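Acidocalcisomal pyrophosphatase (Trypanosoma brucei brucei, PDB 5C5V) probably hydrolyses inorganic pyrophosphate to orthophosphate with the help of magnesium ions. Local coordinates at residues Y152-R163 with G192-P202; E123-D131 with I168-P176. All blocks are in the same frame, centred on the assembly; numbering follows the deposited sequence.

Contact 1: Y152-R163 with G192-P202; sequences YNFICEIPKWTR and GDMMWNYGAFP. With 2PN (imidodiphosphoric acid), chain C.
The guanidinium of R163 carries the carbonyl carbon of G192 over one face, 3.6 Å above its plane, while D193 meets it side-on in a salt bridge, NE bonding OD1 and NH2 bonding OD2, the latter at 2.8 Å between R163 NH2 and D193 OD2. Both oxygens lie close to the guanidinium plane, but the nitrogens come from above the carboxylate, the two planes being 74° apart. NH2 also bonds the carbonyl oxygen of H191 of a second subunit. The Y198 ring takes an oxygen of the bound imidodiphosphate at its edge, Y198 OH to 2PN O6 being 2.6 Å. With CG anti to the backbone N (chi1 -178°), the tyrosine side chain lies alongside that of I158, whose CD1 lies 4.0 Å from Y198 CD2. At the F201 edge sits the carbonyl of N153, with N153 O 3.2 Å from F201 CD1.

Strands 152-156 and 197-200 pair antiparallel within the mixed sheet of the pyrophosphatase fold. I155 and A200 exchange backbone bonds; then a classic beta bulge lets E157 N and I158 N share Y198 O. G199 CA comes within 3.1 Å of I155 O in a CA-H...O contact. Beyond the bulge, N197 OD1 accepts from K160 N at 3.0 Å, met from above the amide plane, and also from F233 N, while ND2 of N197 is held by E227 and T231.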
loop_
_atom_site.group_PDB
_atom_site.type_symbol
_atom_site.label_atom_id
_atom_site.label_comp_id
_atom_site.label_asym_id
_atom_site.label_seq_id
_atom_site.Cartn_x
_atom_site.Cartn_y
_atom_site.Cartn_z
ATOM N N TYR A 152 10.667 17.649 2.836
ATOM C CA TYR A 152 10.358 18.964 3.361
ATOM C C TYR A 152 9.505 18.889 4.610
ATOM O O TYR A 152 8.651 18.032 4.724
ATOM C CB TYR A 152 9.621 19.789 2.303
ATOM C CG TYR A 152 10.437 20.113 1.077
ATOM C CD1 TYR A 152 11.147 21.309 0.999
ATOM C CD2 TYR A 152 10.508 19.232 0.006
ATOM C CE1 TYR A 152 11.899 21.626 -0.119
ATOM C CE2 TYR A 152 11.253 19.536 -1.120
ATOM C CZ TYR A 152 11.954 20.738 -1.179
ATOM O OH TYR A 152 12.710 21.065 -2.285
ATOM N N ASN A 153 9.698 19.806 5.539
ATOM C CA ASN A 153 8.790 19.872 6.668
ATOM C C ASN A 153 7.539 20.658 6.309
ATOM O O ASN A 153 7.613 21.754 5.751
ATOM C CB ASN A 153 9.470 20.473 7.888
ATOM C CG ASN A 153 10.169 19.427 8.718
ATOM O OD1 ASN A 153 9.673 18.310 8.854
ATOM N ND2 ASN A 153 11.335 19.764 9.252
ATOM N N PHE A 154 6.395 20.063 6.627
ATOM C CA PHE A 154 5.094 20.643 6.353
ATOM C C PHE A 154 4.426 20.927 7.679
ATOM O O PHE A 154 4.309 20.042 8.528
ATOM C CB PHE A 154 4.251 19.682 5.485
ATOM C CG PHE A 154 2.762 20.000 5.435
ATOM C CD1 PHE A 154 2.271 20.988 4.597
ATOM C CD2 PHE A 154 1.854 19.270 6.185
ATOM C CE1 PHE A 154 0.882 21.256 4.521
ATOM C CE2 PHE A 154 0.467 19.530 6.113
ATOM C CZ PHE A 154 -0.014 20.526 5.287
ATOM N N ILE A 155 4.016 22.170 7.875
ATOM C CA ILE A 155 3.263 22.515 9.067
ATOM C C ILE A 155 1.784 22.501 8.751
ATOM O O ILE A 155 1.312 23.317 7.955
ATOM C CB ILE A 155 3.652 23.894 9.610
ATOM C CG1 ILE A 155 5.158 23.940 9.884
ATOM C CG2 ILE A 155 2.836 24.221 10.861
ATOM C CD1 ILE A 155 5.706 25.341 10.023
ATOM N N CYS A 156 1.052 21.571 9.351
ATOM C CA CYS A 156 -0.384 21.513 9.132
ATOM C C CYS A 156 -1.114 22.555 9.975
ATOM O O CYS A 156 -1.078 22.516 11.201
ATOM C CB CYS A 156 -0.934 20.123 9.442
ATOM S SG CYS A 156 -2.731 19.991 9.193
ATOM N N GLU A 157 -1.778 23.480 9.296
ATOM C CA GLU A 157 -2.633 24.482 9.927
ATOM C C GLU A 157 -4.091 24.005 9.934
ATOM O O GLU A 157 -4.819 24.193 10.913
ATOM C CB GLU A 157 -2.510 25.815 9.184
ATOM C CG GLU A 157 -1.091 26.380 9.209
ATOM C CD GLU A 157 -0.846 27.520 8.222
ATOM O OE1 GLU A 157 -1.401 27.491 7.094
ATOM O OE2 GLU A 157 -0.068 28.441 8.578
ATOM N N ILE A 158 -4.516 23.393 8.831
ATOM C CA ILE A 158 -5.905 22.967 8.682
ATOM C C ILE A 158 -6.043 21.502 8.289
ATOM O O ILE A 158 -5.839 21.128 7.129
ATOM C CB ILE A 158 -6.621 23.839 7.653
ATOM C CG1 ILE A 158 -6.537 25.302 8.092
ATOM C CG2 ILE A 158 -8.082 23.388 7.473
ATOM C CD1 ILE A 158 -7.157 26.247 7.106
ATOM N N PRO A 159 -6.417 20.671 9.253
ATOM C CA PRO A 159 -6.473 19.245 8.977
ATOM C C PRO A 159 -7.534 18.882 7.947
ATOM O O PRO A 159 -8.525 19.584 7.753
ATOM C CB PRO A 159 -6.813 18.638 10.342
ATOM C CG PRO A 159 -6.362 19.670 11.329
ATOM C CD PRO A 159 -6.716 20.958 10.660
ATOM N N LYS A 160 -7.267 17.773 7.279
ATOM C CA LYS A 160 -8.195 17.117 6.385
ATOM C C LYS A 160 -9.606 17.071 6.997
ATOM O O LYS A 160 -9.766 16.732 8.178
ATOM C CB LYS A 160 -7.656 15.710 6.106
ATOM C CG LYS A 160 -8.237 14.963 4.940
ATOM C CD LYS A 160 -7.553 13.600 4.882
ATOM C CE LYS A 160 -7.948 12.813 3.673
ATOM N NZ LYS A 160 -7.303 13.395 2.504
ATOM N N TRP A 161 -10.605 17.453 6.203
ATOM C CA TRP A 161 -12.022 17.364 6.587
ATOM C C TRP A 161 -12.467 18.382 7.634
ATOM O O TRP A 161 -13.463 18.156 8.314
ATOM C CB TRP A 161 -12.349 15.964 7.121
ATOM C CG TRP A 161 -11.978 14.865 6.188
ATOM C CD1 TRP A 161 -12.150 14.841 4.840
ATOM C CD2 TRP A 161 -11.341 13.634 6.539
ATOM N NE1 TRP A 161 -11.672 13.661 4.322
ATOM C CE2 TRP A 161 -11.167 12.903 5.349
ATOM C CE3 TRP A 161 -10.889 13.085 7.745
ATOM C CZ2 TRP A 161 -10.561 11.648 5.327
ATOM C CZ3 TRP A 161 -10.284 11.841 7.722
ATOM C CH2 TRP A 161 -10.132 11.134 6.519
ATOM N N THR A 162 -11.720 19.471 7.803
ATOM C CA THR A 162 -12.126 20.501 8.751
ATOM C C THR A 162 -12.213 21.847 8.044
ATOM O O THR A 162 -11.824 21.964 6.881
ATOM C CB THR A 162 -11.153 20.581 9.954
ATOM O OG1 THR A 162 -9.885 21.112 9.539
ATOM C CG2 THR A 162 -10.963 19.190 10.557
ATOM N N ARG A 163 -12.723 22.860 8.739
ATOM C CA ARG A 163 -12.871 24.168 8.112
ATOM C C ARG A 163 -12.546 25.383 9.004
ATOM O O ARG A 163 -12.719 26.523 8.569
ATOM C CB ARG A 163 -14.289 24.309 7.576
ATOM C CG ARG A 163 -15.362 24.334 8.641
ATOM C CD ARG A 163 -16.736 24.482 7.985
ATOM N NE ARG A 163 -17.106 23.296 7.216
ATOM C CZ ARG A 163 -18.104 23.257 6.339
ATOM N NH1 ARG A 163 -18.829 24.346 6.116
ATOM N NH2 ARG A 163 -18.383 22.135 5.676
ATOM N N GLY A 192 -17.039 25.145 2.284
ATOM C CA GLY A 192 -17.069 23.749 2.674
ATOM C C GLY A 192 -15.810 23.400 3.445
ATOM O O GLY A 192 -15.018 24.282 3.786
ATOM N N ASP A 193 -15.614 22.117 3.711
ATOM C CA ASP A 193 -14.402 21.685 4.377
ATOM C C ASP A 193 -13.215 21.631 3.415
ATOM O O ASP A 193 -13.368 21.408 2.202
ATOM C CB ASP A 193 -14.600 20.320 5.036
ATOM C CG ASP A 193 -15.646 20.353 6.122
ATOM O OD1 ASP A 193 -15.348 20.921 7.193
ATOM O OD2 ASP A 193 -16.763 19.825 5.916
ATOM N N MET A 194 -12.038 21.873 3.984
ATOM C CA MET A 194 -10.768 21.611 3.335
ATOM C C MET A 194 -10.641 20.099 3.301
ATOM O O MET A 194 -10.784 19.449 4.331
ATOM C CB MET A 194 -9.614 22.279 4.110
ATOM C CG MET A 194 -8.201 21.916 3.663
ATOM S SD MET A 194 -7.877 22.363 1.951
ATOM C CE MET A 194 -8.071 24.145 2.036
ATOM N N MET A 195 -10.389 19.542 2.124
ATOM C CA MET A 195 -10.522 18.109 1.926
ATOM C C MET A 195 -9.176 17.419 1.857
ATOM O O MET A 195 -9.093 16.223 1.564
ATOM C CB MET A 195 -11.338 17.847 0.653
ATOM C CG MET A 195 -12.673 18.565 0.714
ATOM S SD MET A 195 -13.778 18.303 -0.682
ATOM C CE MET A 195 -12.838 19.104 -1.986
ATOM N N TRP A 196 -8.129 18.192 2.130
ATOM C CA TRP A 196 -6.774 17.682 2.277
ATOM C C TRP A 196 -6.125 18.439 3.428
ATOM O O TRP A 196 -6.612 19.500 3.821
ATOM C CB TRP A 196 -5.972 17.866 0.991
ATOM C CG TRP A 196 -6.711 17.369 -0.208
ATOM C CD1 TRP A 196 -6.646 16.129 -0.742
ATOM C CD2 TRP A 196 -7.658 18.104 -0.996
ATOM N NE1 TRP A 196 -7.495 16.031 -1.819
ATOM C CE2 TRP A 196 -8.124 17.235 -1.999
ATOM C CE3 TRP A 196 -8.149 19.410 -0.954
ATOM C CZ2 TRP A 196 -9.059 17.631 -2.956
ATOM C CZ3 TRP A 196 -9.079 19.806 -1.901
ATOM C CH2 TRP A 196 -9.525 18.919 -2.890
ATOM N N ASN A 197 -5.043 17.896 3.974
ATOM C CA ASN A 197 -4.288 18.613 4.981
ATOM C C ASN A 197 -3.718 19.859 4.348
ATOM O O ASN A 197 -3.007 19.774 3.345
ATOM C CB ASN A 197 -3.162 17.759 5.554
ATOM C CG ASN A 197 -3.668 16.544 6.283
ATOM O OD1 ASN A 197 -4.478 16.655 7.200
ATOM N ND2 ASN A 197 -3.184 15.376 5.890
ATOM N N TYR A 198 -4.025 21.004 4.944
ATOM C CA TYR A 198 -3.597 22.283 4.427
ATOM C C TYR A 198 -2.692 22.992 5.438
ATOM O O TYR A 198 -2.920 22.916 6.642
ATOM C CB TYR A 198 -4.812 23.144 4.102
ATOM C CG TYR A 198 -4.470 24.481 3.500
ATOM C CD1 TYR A 198 -4.179 24.605 2.146
ATOM C CD2 TYR A 198 -4.424 25.621 4.289
ATOM C CE1 TYR A 198 -3.863 25.837 1.595
ATOM C CE2 TYR A 198 -4.106 26.854 3.746
ATOM C CZ TYR A 198 -3.831 26.952 2.406
ATOM O OH TYR A 198 -3.524 28.171 1.867
ATOM N N GLY A 199 -1.664 23.673 4.949
ATOM C CA GLY A 199 -0.750 24.370 5.834
ATOM C C GLY A 199 0.308 25.158 5.095
ATOM O O GLY A 199 0.040 25.781 4.077
ATOM N N ALA A 200 1.531 25.125 5.609
ATOM C CA ALA A 200 2.581 25.961 5.058
ATOM C C ALA A 200 3.960 25.339 5.227
ATOM O O ALA A 200 4.147 24.407 6.021
ATOM C CB ALA A 200 2.542 27.334 5.714
ATOM N N PHE A 201 4.911 25.838 4.448
ATOM C CA PHE A 201 6.299 25.452 4.596
ATOM C C PHE A 201 7.010 26.483 5.460
ATOM O O PHE A 201 6.959 27.682 5.164
ATOM C CB PHE A 201 6.995 25.333 3.226
ATOM C CG PHE A 201 6.537 24.151 2.403
ATOM C CD1 PHE A 201 6.834 22.854 2.797
ATOM C CD2 PHE A 201 5.807 24.336 1.244
ATOM C CE1 PHE A 201 6.418 21.765 2.045
ATOM C CE2 PHE A 201 5.386 23.242 0.484
ATOM C CZ PHE A 201 5.700 21.958 0.891
ATOM N N PRO A 202 7.702 26.026 6.508
ATOM C CA PRO A 202 8.485 26.966 7.316
ATOM C C PRO A 202 9.635 27.567 6.508
ATOM O O PRO A 202 10.013 26.981 5.493
ATOM C CB PRO A 202 9.009 26.090 8.465
ATOM C CG PRO A 202 9.060 24.716 7.884
ATOM C CD PRO A 202 7.859 24.634 6.964
HETATM P P1 2PN C . -6.403 32.547 2.447
HETATM O O1 2PN C . -6.487 33.492 3.673
HETATM O O2 2PN C . -5.972 33.387 1.214
HETATM O O3 2PN C . -7.771 31.832 2.262
HETATM N N1 2PN C . -5.312 31.369 2.756
HETATM P P2 2PN C . -3.692 31.598 2.841
HETATM O O4 2PN C . -3.345 32.745 3.858
HETATM O O5 2PN C . -3.230 32.013 1.458
HETATM O O6 2PN C . -3.033 30.358 3.260
HETATM O O HOH W 1 -4.853 14.742 2.688
#

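Contact 2: E123-D131 with I168-P176; sequences ERQVSPWHD and IATGESFNP
F174, the residue most covered by this contact, lays its ring against the side chain of Q125. The amide of Q125 is stacked on the ring, the planes only 20° apart, and the aliphatic part continues the contact: Q125 CG stands 4.0 Å from the centroid of the F174 ring, over the face, a CH-pi contact. An extended chain with CG anti to the backbone N (chi1 -174°) carries the amide along F174 as far as its CB, which Q125 NE2 approaches to 3.2 Å. The backbone of F174 is used as well, since its carbonyl oxygen receives a CA-H...O contact from S127.

W129 is the second large contributor. The methyl CG2 of T170 sits over one face of its six-membered ring, 4.3 Å from the centroid, and the amide of N175 comes to the ring edge with its plane turned 74° from the indole. W129 CB meets I168 CG2 at 4.2 Å, and NE1 bonds the carbonyl of T204.

Between these two patches the chain leaves strand 123-126, an edge strand, within this chain, of a three-stranded antiparallel sheet, and enters the short, weakly bonded helix 128-131. S127 is its N-cap: OG accepts from H130 N, and more weakly from W129 N, while S127 N is bonded to D131 OD2.

N175 ties the cap to the loop between strands 166-168 and 177-182. S127 OG donates to N175 OD1 at 2.6 Å, in the carbonyl plane and on a lone pair, so the serine oxygen both gives and receives. N175 ND2 turns back to A169 O at 3.2 Å, with the acceptor in the amide plane. A169 O also takes E172 N of the type I turn 169-172, from the opposite face of its carbonyl plane.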
loop_
_atom_site.group_PDB
_atom_site.type_symbol
_atom_site.label_atom_id
_atom_site.label_comp_id
_atom_site.label_asym_id
_atom_site.label_seq_id
_atom_site.Cartn_x
_atom_site.Cartn_y
_atom_site.Cartn_z
ATOM N N GLU A 123 14.131 23.992 27.878
ATOM C CA GLU A 123 13.081 24.374 26.937
ATOM C C GLU A 123 13.142 25.843 26.549
ATOM O O GLU A 123 13.340 26.701 27.400
ATOM C CB GLU A 123 11.698 24.096 27.532
ATOM C CG GLU A 123 10.958 22.888 27.002
ATOM C CD GLU A 123 9.513 22.873 27.494
ATOM O OE1 GLU A 123 9.135 23.822 28.225
ATOM O OE2 GLU A 123 8.753 21.936 27.144
ATOM N N ARG A 124 12.934 26.135 25.270
ATOM C CA ARG A 124 12.805 27.519 24.831
ATOM C C ARG A 124 11.688 27.599 23.799
ATOM O O ARG A 124 11.463 26.649 23.045
ATOM C CB ARG A 124 14.120 28.062 24.252
ATOM C CG ARG A 124 14.538 27.458 22.923
ATOM C CD ARG A 124 15.950 27.911 22.530
ATOM N NE ARG A 124 16.370 27.367 21.236
ATOM C CZ ARG A 124 16.216 27.980 20.061
ATOM N NH1 ARG A 124 15.658 29.185 19.995
ATOM N NH2 ARG A 124 16.628 27.387 18.946
ATOM N N GLN A 125 10.964 28.714 23.784
ATOM C CA GLN A 125 9.935 28.884 22.776
ATOM C C GLN A 125 10.615 29.218 21.458
ATOM O O GLN A 125 11.639 29.916 21.439
ATOM C CB GLN A 125 8.929 29.964 23.173
ATOM C CG GLN A 125 7.774 30.068 22.214
ATOM C CD GLN A 125 6.679 30.989 22.691
ATOM O OE1 GLN A 125 6.744 31.538 23.785
ATOM N NE2 GLN A 125 5.669 31.176 21.860
ATOM N N VAL A 126 10.048 28.694 20.367
ATOM C CA VAL A 126 10.565 28.928 19.027
ATOM C C VAL A 126 9.431 29.290 18.077
ATOM O O VAL A 126 8.247 29.204 18.429
ATOM C CB VAL A 126 11.294 27.693 18.457
ATOM C CG1 VAL A 126 12.424 27.258 19.385
ATOM C CG2 VAL A 126 10.321 26.540 18.238
ATOM N N SER A 127 9.793 29.681 16.863
ATOM C CA SER A 127 8.800 30.001 15.851
ATOM C C SER A 127 8.640 28.847 14.873
ATOM O O SER A 127 9.622 28.394 14.299
ATOM C CB SER A 127 9.186 31.268 15.098
ATOM O OG SER A 127 8.382 31.386 13.935
ATOM N N PRO A 128 7.402 28.365 14.679
ATOM C CA PRO A 128 7.201 27.297 13.693
ATOM C C PRO A 128 7.627 27.763 12.305
ATOM O O PRO A 128 8.096 26.986 11.493
ATOM C CB PRO A 128 5.693 27.055 13.745
ATOM C CG PRO A 128 5.132 28.344 14.197
ATOM C CD PRO A 128 6.122 28.864 15.204
ATOM N N TRP A 129 7.471 29.053 12.052
ATOM C CA TRP A 129 7.883 29.664 10.798
ATOM C C TRP A 129 9.411 29.722 10.642
ATOM O O TRP A 129 9.959 29.272 9.639
ATOM C CB TRP A 129 7.286 31.067 10.723
ATOM C CG TRP A 129 7.464 31.779 9.429
ATOM C CD1 TRP A 129 7.853 31.245 8.235
ATOM C CD2 TRP A 129 7.248 33.177 9.194
ATOM N NE1 TRP A 129 7.887 32.223 7.266
ATOM C CE2 TRP A 129 7.531 33.421 7.832
ATOM C CE3 TRP A 129 6.849 34.245 10.004
ATOM C CZ2 TRP A 129 7.431 34.693 7.266
ATOM C CZ3 TRP A 129 6.754 35.501 9.444
ATOM C CH2 TRP A 129 7.037 35.714 8.084
ATOM N N HIS A 130 10.109 30.266 11.635
ATOM C CA HIS A 130 11.537 30.507 11.450
ATOM C C HIS A 130 12.413 29.352 11.892
ATOM O O HIS A 130 13.476 29.149 11.335
ATOM C CB HIS A 130 11.965 31.777 12.185
ATOM C CG HIS A 130 11.134 32.970 11.832
ATOM N ND1 HIS A 130 10.920 33.359 10.530
ATOM C CD2 HIS A 130 10.456 33.845 12.610
ATOM C CE1 HIS A 130 10.142 34.428 10.518
ATOM N NE2 HIS A 130 9.843 34.738 11.764
ATOM N N ASP A 131 11.982 28.596 12.889
ATOM C CA ASP A 131 12.902 27.680 13.548
ATOM C C ASP A 131 12.765 26.208 13.147
ATOM O O ASP A 131 13.670 25.418 13.413
ATOM C CB ASP A 131 12.754 27.834 15.053
ATOM C CG ASP A 131 13.178 29.205 15.515
ATOM O OD1 ASP A 131 14.324 29.592 15.212
ATOM O OD2 ASP A 131 12.359 29.909 16.135
ATOM N N ILE A 168 -0.451 30.296 10.780
ATOM C CA ILE A 168 0.695 30.816 11.500
ATOM C C ILE A 168 0.520 32.325 11.637
ATOM O O ILE A 168 0.276 33.001 10.639
ATOM C CB ILE A 168 2.009 30.504 10.772
ATOM C CG1 ILE A 168 2.237 28.986 10.732
ATOM C CG2 ILE A 168 3.149 31.236 11.427
ATOM C CD1 ILE A 168 3.489 28.573 9.990
ATOM N N ALA A 169 0.567 32.839 12.864
ATOM C CA ALA A 169 0.404 34.274 13.082
ATOM C C ALA A 169 1.723 34.998 12.782
ATOM O O ALA A 169 2.604 35.128 13.646
ATOM C CB ALA A 169 -0.062 34.561 14.499
ATOM N N THR A 170 1.847 35.478 11.552
ATOM C CA THR A 170 3.078 36.097 11.091
ATOM C C THR A 170 3.342 37.407 11.819
ATOM O O THR A 170 4.450 37.932 11.799
ATOM C CB THR A 170 3.023 36.347 9.577
ATOM O OG1 THR A 170 1.865 37.142 9.274
ATOM C CG2 THR A 170 2.900 35.022 8.837
ATOM N N GLY A 171 2.315 37.931 12.472
ATOM C CA GLY A 171 2.423 39.231 13.106
ATOM C C GLY A 171 2.796 39.177 14.571
ATOM O O GLY A 171 3.047 40.205 15.174
ATOM N N GLU A 172 2.810 37.986 15.155
ATOM C CA GLU A 172 3.080 37.856 16.583
ATOM C C GLU A 172 4.423 37.200 16.862
ATOM O O GLU A 172 4.870 36.345 16.099
ATOM C CB GLU A 172 1.972 37.058 17.276
ATOM C CG GLU A 172 0.580 37.644 17.075
ATOM C CD GLU A 172 -0.515 36.778 17.667
ATOM O OE1 GLU A 172 -0.208 35.870 18.475
ATOM O OE2 GLU A 172 -1.687 37.007 17.328
ATOM N N SER A 173 5.058 37.613 17.956
ATOM C CA SER A 173 6.319 37.014 18.395
ATOM C C SER A 173 6.207 35.509 18.545
ATOM O O SER A 173 5.268 35.021 19.174
ATOM C CB SER A 173 6.771 37.609 19.737
ATOM O OG SER A 173 6.982 39.001 19.635
ATOM N N PHE A 174 7.183 34.798 17.982
ATOM C CA PHE A 174 7.263 33.347 18.034
ATOM C C PHE A 174 6.205 32.705 17.104
ATOM O O PHE A 174 6.116 31.486 17.021
ATOM C CB PHE A 174 7.122 32.840 19.483
ATOM C CG PHE A 174 8.268 33.261 20.398
ATOM C CD1 PHE A 174 9.527 32.688 20.271
ATOM C CD2 PHE A 174 8.079 34.231 21.377
ATOM C CE1 PHE A 174 10.597 33.088 21.111
ATOM C CE2 PHE A 174 9.133 34.641 22.221
ATOM C CZ PHE A 174 10.390 34.067 22.089
ATOM N N ASN A 175 5.428 33.549 16.420
ATOM C CA ASN A 175 4.527 33.142 15.347
ATOM C C ASN A 175 3.691 31.910 15.678
ATOM O O ASN A 175 3.689 30.930 14.942
ATOM C CB ASN A 175 5.325 32.898 14.069
ATOM C CG ASN A 175 6.287 34.019 13.774
ATOM O OD1 ASN A 175 7.494 33.829 13.814
ATOM N ND2 ASN A 175 5.760 35.198 13.496
ATOM N N PRO A 176 2.990 31.954 16.811
ATOM C CA PRO A 176 2.123 30.836 17.152
ATOM C C PRO A 176 1.025 30.654 16.109
ATOM O O PRO A 176 0.744 31.571 15.335
ATOM C CB PRO A 176 1.539 31.250 18.501
ATOM C CG PRO A 176 1.593 32.750 18.486
ATOM C CD PRO A 176 2.879 33.056 17.784
#

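In the fold
The centres of contacts 1 and 2 lie about 18 Å apart, and their segments alternate along the chain, yet the two touch directly. E157 OE2 probably accepts a hydrogen bond from I168 N at 2.9 Å, and P128 O packs 3.3 Å from both I155 CD1 and P202 CB. Contact 1 reaches the active site itself: Y198 binds the imidodiphosphate, which is also held by R187, Y296 and K297, and the side chain of Y198 is about 4 Å from a magnesium ion. Contact 2 stands further back, the side chain of T170 being about 8 Å from the ligand but about 3 Å from that of the magnesium-binding D221. The side chain of E167, another magnesium ligand, lies about 5 Å from those of E157 and I168, one from each contact.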